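PDB 6OV6: C24 protein from Bizionia argentinensis JUB59, which probably forms the receptor-binding tip of the long tail fibre of a temperate bacteriophage and binds manganese. Local coordinates for the interface of chains A and B. Residues are numbered along the deposited sequence; one frame, centred on the assembly and turned at random. Chains: chain A/B, C24 protein.

Contact 1 and contact 2 lie side by side in the same A-B interface, with the centres of their C-alpha atoms about 8 Å apart. They share A:Tyr268 and A:Leu270 from strand 267-275 and B:Ile165 from strand 164-167. Contact 1 is where the A:Tyr268 side chain enters chain B. Contact 2 is the backbone pairing beside it, with the B:Ile165 side chain held against chain A. At A:Tyr268 the chain A strand pairs with strands 164-167 and 181-182 of chain B; contact 1 uses both pairings, contact 2 the first. The assembly holds three copies, as expected of a trimeric fibre, and these pairings probably help to tie neighbouring copies together.

Contact 1: the interface of chains A and B. Residues chain A 268-270; chain B 134, 158-160, 163, 165, 179, 181.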
loop_
_atom_site.group_PDB
_atom_site.type_symbol
_atom_site.label_atom_id
_atom_site.label_comp_id
_atom_site.label_asym_id
_atom_site.label_seq_id
_atom_site.Cartn_x
_atom_site.Cartn_y
_atom_site.Cartn_z
ATOM N N TYR A 268 7.021 5.240 0.928
ATOM C CA TYR A 268 7.799 5.489 2.145
ATOM C C TYR A 268 8.228 4.109 2.660
ATOM O O TYR A 268 7.382 3.232 2.883
ATOM C CB TYR A 268 6.929 6.220 3.182
ATOM C CG TYR A 268 7.725 6.887 4.284
ATOM C CD1 TYR A 268 7.861 8.272 4.332
ATOM C CD2 TYR A 268 8.321 6.137 5.297
ATOM C CE1 TYR A 268 8.555 8.897 5.375
ATOM C CE2 TYR A 268 9.036 6.749 6.327
ATOM C CZ TYR A 268 9.182 8.128 6.340
ATOM O OH TYR A 268 9.885 8.727 7.366
ATOM N N THR A 269 9.553 3.920 2.835
ATOM C CA THR A 269 10.083 2.634 3.248
ATOM C C THR A 269 9.956 2.407 4.762
ATOM O O THR A 269 10.466 3.186 5.564
ATOM C CB THR A 269 11.566 2.463 2.795
ATOM O OG1 THR A 269 11.685 2.718 1.400
ATOM C CG2 THR A 269 12.116 1.069 3.124
ATOM N N LEU A 270 9.294 1.317 5.128
ATOM C CA LEU A 270 9.196 0.841 6.506
ATOM C C LEU A 270 9.522 -0.656 6.481
ATOM O O LEU A 270 9.293 -1.322 5.469
ATOM C CB LEU A 270 7.794 1.075 7.108
ATOM C CG LEU A 270 7.324 2.528 7.281
ATOM C CD1 LEU A 270 5.895 2.570 7.860
ATOM C CD2 LEU A 270 8.258 3.328 8.209
ATOM N N PRO B 134 4.118 1.956 13.758
ATOM C CA PRO B 134 2.921 2.604 13.193
ATOM C C PRO B 134 1.765 1.592 13.055
ATOM O O PRO B 134 1.988 0.401 12.788
ATOM C CB PRO B 134 3.398 3.117 11.832
ATOM C CG PRO B 134 4.884 3.255 11.978
ATOM C CD PRO B 134 5.277 2.090 12.847
ATOM N N GLU B 158 7.671 9.343 11.992
ATOM C CA GLU B 158 7.863 9.325 10.550
ATOM C C GLU B 158 6.682 10.101 9.982
ATOM O O GLU B 158 5.605 10.051 10.559
ATOM C CB GLU B 158 7.784 7.876 10.006
ATOM C CG GLU B 158 8.691 6.858 10.699
ATOM C CD GLU B 158 10.159 7.200 10.671
ATOM O OE1 GLU B 158 10.667 7.526 9.576
ATOM O OE2 GLU B 158 10.803 7.141 11.743
ATOM N N ASN B 159 6.870 10.847 8.902
ATOM C CA ASN B 159 5.746 11.556 8.296
ATOM C C ASN B 159 5.198 10.640 7.186
ATOM O O ASN B 159 5.733 10.616 6.072
ATOM C CB ASN B 159 6.158 12.942 7.741
ATOM C CG ASN B 159 5.003 13.642 7.056
ATOM O OD1 ASN B 159 3.871 13.135 7.011
ATOM N ND2 ASN B 159 5.275 14.798 6.467
ATOM N N LEU B 160 4.124 9.899 7.505
ATOM C CA LEU B 160 3.512 8.922 6.601
ATOM C C LEU B 160 2.305 9.435 5.823
ATOM O O LEU B 160 1.700 8.679 5.063
ATOM C CB LEU B 160 3.161 7.630 7.382
ATOM C CG LEU B 160 4.309 6.972 8.142
ATOM C CD1 LEU B 160 3.830 5.701 8.847
ATOM C CD2 LEU B 160 5.477 6.641 7.217
ATOM N N SER B 163 1.376 8.711 1.986
ATOM C CA SER B 163 2.282 7.695 1.471
ATOM C C SER B 163 1.685 6.295 1.362
ATOM O O SER B 163 0.840 5.902 2.171
ATOM C CB SER B 163 3.542 7.630 2.344
ATOM O OG SER B 163 4.425 8.704 2.076
ATOM N N ILE B 165 3.036 2.549 1.759
ATOM C CA ILE B 165 4.217 1.923 2.342
ATOM C C ILE B 165 4.842 0.856 1.411
ATOM O O ILE B 165 4.137 0.061 0.802
ATOM C CB ILE B 165 3.891 1.325 3.768
ATOM C CG1 ILE B 165 3.212 2.371 4.709
ATOM C CG2 ILE B 165 5.170 0.736 4.400
ATOM C CD1 ILE B 165 4.005 3.758 4.926
ATOM N N GLY B 179 12.609 5.102 5.757
ATOM C CA GLY B 179 12.399 6.494 5.377
ATOM C C GLY B 179 12.789 6.862 3.962
ATOM O O GLY B 179 12.554 7.998 3.570
ATOM N N VAL B 181 12.207 7.419 0.222
ATOM C CA VAL B 181 10.996 7.789 -0.505
ATOM C C VAL B 181 11.231 7.866 -1.997
ATOM O O VAL B 181 12.379 7.862 -2.467
ATOM C CB VAL B 181 10.346 9.092 0.063
ATOM C CG1 VAL B 181 9.983 8.934 1.538
ATOM C CG2 VAL B 181 11.238 10.332 -0.146
HETATM O O HOH W 1 9.501 11.267 7.944
#
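A:Tyr268 lies in extended backbone in strand 267-275 of chain A, bridged in parallel to B:Ile165 and in antiparallel to B:Val181, while the next residue, A:Thr269, accepts a hydrogen bond at its O from B:Gly179 N (2.9 Å). The A:Tyr268 side chain carries this patch. Its CG is anti to the backbone N (chi1 -163°), and the ring extends into a pocket of chain B. B:Leu160 crosses it at about a right angle and sets methyl CD2 over one face, 3.6 Å from the A:Tyr268 ring centroid and offset toward the rim. B:Val181 CG1 meets A:Tyr268 CD1 (3.6 Å), and B:Gly179 CA packs against A:Tyr268 CE2 (3.5 Å). With no side chain in the way, the B:Gly179 backbone can come this near the ring. Near the root, B:Ser163 touches A:Tyr268 CB.

The phenol tip is held by polar groups. A:Tyr268 OH donates to B:Glu158 OE1, a carboxylate oxygen, at 2.6 Å. That oxygen lies at the ring edge, in the ring plane; the hydroxyl meets it on the anti side, a little out of the carboxylate plane. The ring and carboxylate planes are 70° apart. The B:Glu158 chain is bent at chi2 (-58°), which folds the carboxylate back to the hydroxyl.

Further along the strand, A:Leu270 brings CD1 tip to tip with B:Leu160 CD1 and against B:Ile165 CD1. B:Leu160 thus uses one methyl for the tyrosine and the other for the leucine. Water 1 gives the phenol a second partner: it lies 2.6 Å from A:Tyr268 OH and also hydrogen-bonds the backbone N of B:Asn159 at 2.8 Å.

Contact 2: the interface of chains A and B. Residues chain A 136, 163, 165, 268, 270, 272; chain B 165-167.
A:Tyr272 has CG anti to its carbonyl carbon (chi1 -76°), and B:Ile165 has CG2 anti to its backbone N (chi1 -52° for CG1); these torsions bring the phenol tip and the CG2 methyl together. The two side chains cross obliquely, with A:Tyr272 OH 3.6 Å from B:Ile165 CG2. The same methyl meets A:Leu136 CD2 at 3.8 Å. B:Ile165 therefore fits between chain A side chains, with A:Leu270 as a further neighbour. Along one edge of the A:Tyr272 ring, CD2 and CE2 pack against B:Gly167 CA.

The backbones are joined by hydrogen bonds that involve consecutive residues of chain B. B:Val166 N donates to A:Tyr268 O at 3.1 Å. In return, A:Leu270 N donates to B:Val166 O at 3.1 Å. B:Val166 is thus gripped through both its N-H and its carbonyl. Next, B:Gly167 N donates to A:Ser163 O at 2.9 Å. This bond carries the contact from strand 267-275 to a second segment of chain A. The B:Val166 side chain stays near these carbonyls: CG1 approaches A:Tyr268 O, and CG2 approaches A:Ser163 O.

Water 2 adds a bridge. It hydrogen-bonds B:Ile165 O at 2.6 Å and A:Tyr272 OH at 2.7 Å. It also hydrogen-bonds A:Ile165 N. The water thus joins strand 164-167 of both chains through matching residues, although one offers its carbonyl and the other its N-H.

In the fold, B:Ile165 to B:Gly167 run parallel to strand 267-275 of chain A. On the chain A side, A:Leu136 from strand 135-137 touches B:Ile165, the loop residue A:Ser163 bonds B:Gly167 directly, and strand 164-167 of chain A is joined through water 2.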
loop_
_atom_site.group_PDB
_atom_site.type_symbol
_atom_site.label_atom_id
_atom_site.label_comp_id
_atom_site.label_asym_id
_atom_site.label_seq_id
_atom_site.Cartn_x
_atom_site.Cartn_y
_atom_site.Cartn_z
ATOM N N LEU A 136 4.279 -3.040 10.921
ATOM C CA LEU A 136 5.109 -1.932 10.417
ATOM C C LEU A 136 6.128 -1.560 11.488
ATOM O O LEU A 136 5.804 -1.563 12.678
ATOM C CB LEU A 136 4.257 -0.720 10.087
ATOM C CG LEU A 136 3.319 -0.899 8.919
ATOM C CD1 LEU A 136 2.368 0.294 8.833
ATOM C CD2 LEU A 136 4.108 -1.068 7.619
ATOM N N SER A 163 8.112 -4.872 -1.271
ATOM C CA SER A 163 6.734 -4.975 -1.760
ATOM C C SER A 163 5.788 -3.907 -1.212
ATOM O O SER A 163 5.938 -3.446 -0.095
ATOM C CB SER A 163 6.155 -6.357 -1.438
ATOM O OG SER A 163 6.650 -7.353 -2.320
ATOM N N ILE A 165 1.931 -3.688 -0.134
ATOM C CA ILE A 165 0.893 -4.659 0.220
ATOM C C ILE A 165 -0.447 -4.360 -0.442
ATOM O O ILE A 165 -0.895 -3.210 -0.472
ATOM C CB ILE A 165 0.727 -4.801 1.782
ATOM C CG1 ILE A 165 2.075 -5.064 2.495
ATOM C CG2 ILE A 165 -0.370 -5.804 2.158
ATOM C CD1 ILE A 165 2.901 -6.329 1.968
ATOM N N TYR A 268 7.021 5.240 0.928
ATOM C CA TYR A 268 7.799 5.489 2.145
ATOM C C TYR A 268 8.228 4.109 2.660
ATOM O O TYR A 268 7.382 3.232 2.883
ATOM C CB TYR A 268 6.929 6.220 3.182
ATOM C CG TYR A 268 7.725 6.887 4.284
ATOM C CD1 TYR A 268 7.861 8.272 4.332
ATOM C CD2 TYR A 268 8.321 6.137 5.297
ATOM C CE1 TYR A 268 8.555 8.897 5.375
ATOM C CE2 TYR A 268 9.036 6.749 6.327
ATOM C CZ TYR A 268 9.182 8.128 6.340
ATOM O OH TYR A 268 9.885 8.727 7.366
ATOM N N LEU A 270 9.294 1.317 5.128
ATOM C CA LEU A 270 9.196 0.841 6.506
ATOM C C LEU A 270 9.522 -0.656 6.481
ATOM O O LEU A 270 9.293 -1.322 5.469
ATOM C CB LEU A 270 7.794 1.075 7.108
ATOM C CG LEU A 270 7.324 2.528 7.281
ATOM C CD1 LEU A 270 5.895 2.570 7.860
ATOM C CD2 LEU A 270 8.258 3.328 8.209
ATOM N N TYR A 272 8.749 -4.542 7.483
ATOM C CA TYR A 272 7.694 -5.477 7.872
ATOM C C TYR A 272 8.378 -6.519 8.758
ATOM O O TYR A 272 9.305 -7.213 8.315
ATOM C CB TYR A 272 7.016 -6.156 6.688
ATOM C CG TYR A 272 6.066 -5.225 5.994
ATOM C CD1 TYR A 272 4.868 -4.854 6.595
ATOM C CD2 TYR A 272 6.384 -4.664 4.760
ATOM C CE1 TYR A 272 4.000 -3.960 5.981
ATOM C CE2 TYR A 272 5.516 -3.756 4.131
ATOM C CZ TYR A 272 4.342 -3.386 4.767
ATOM O OH TYR A 272 3.475 -2.470 4.234
ATOM N N ILE B 165 3.036 2.549 1.759
ATOM C CA ILE B 165 4.217 1.923 2.342
ATOM C C ILE B 165 4.842 0.856 1.411
ATOM O O ILE B 165 4.137 0.061 0.802
ATOM C CB ILE B 165 3.891 1.325 3.768
ATOM C CG1 ILE B 165 3.212 2.371 4.709
ATOM C CG2 ILE B 165 5.170 0.736 4.400
ATOM C CD1 ILE B 165 4.005 3.758 4.926
ATOM N N VAL B 166 6.161 0.815 1.366
ATOM C CA VAL B 166 6.916 -0.214 0.670
ATOM C C VAL B 166 7.877 -0.883 1.670
ATOM O O VAL B 166 8.459 -0.217 2.517
ATOM C CB VAL B 166 7.625 0.313 -0.602
ATOM C CG1 VAL B 166 8.662 1.389 -0.250
ATOM C CG2 VAL B 166 8.249 -0.847 -1.404
ATOM N N GLY B 167 8.009 -2.198 1.560
ATOM C CA GLY B 167 8.841 -2.991 2.461
ATOM C C GLY B 167 10.324 -2.733 2.314
ATOM O O GLY B 167 10.859 -2.748 1.205
HETATM O O HOH W 2 2.554 -1.657 1.831
#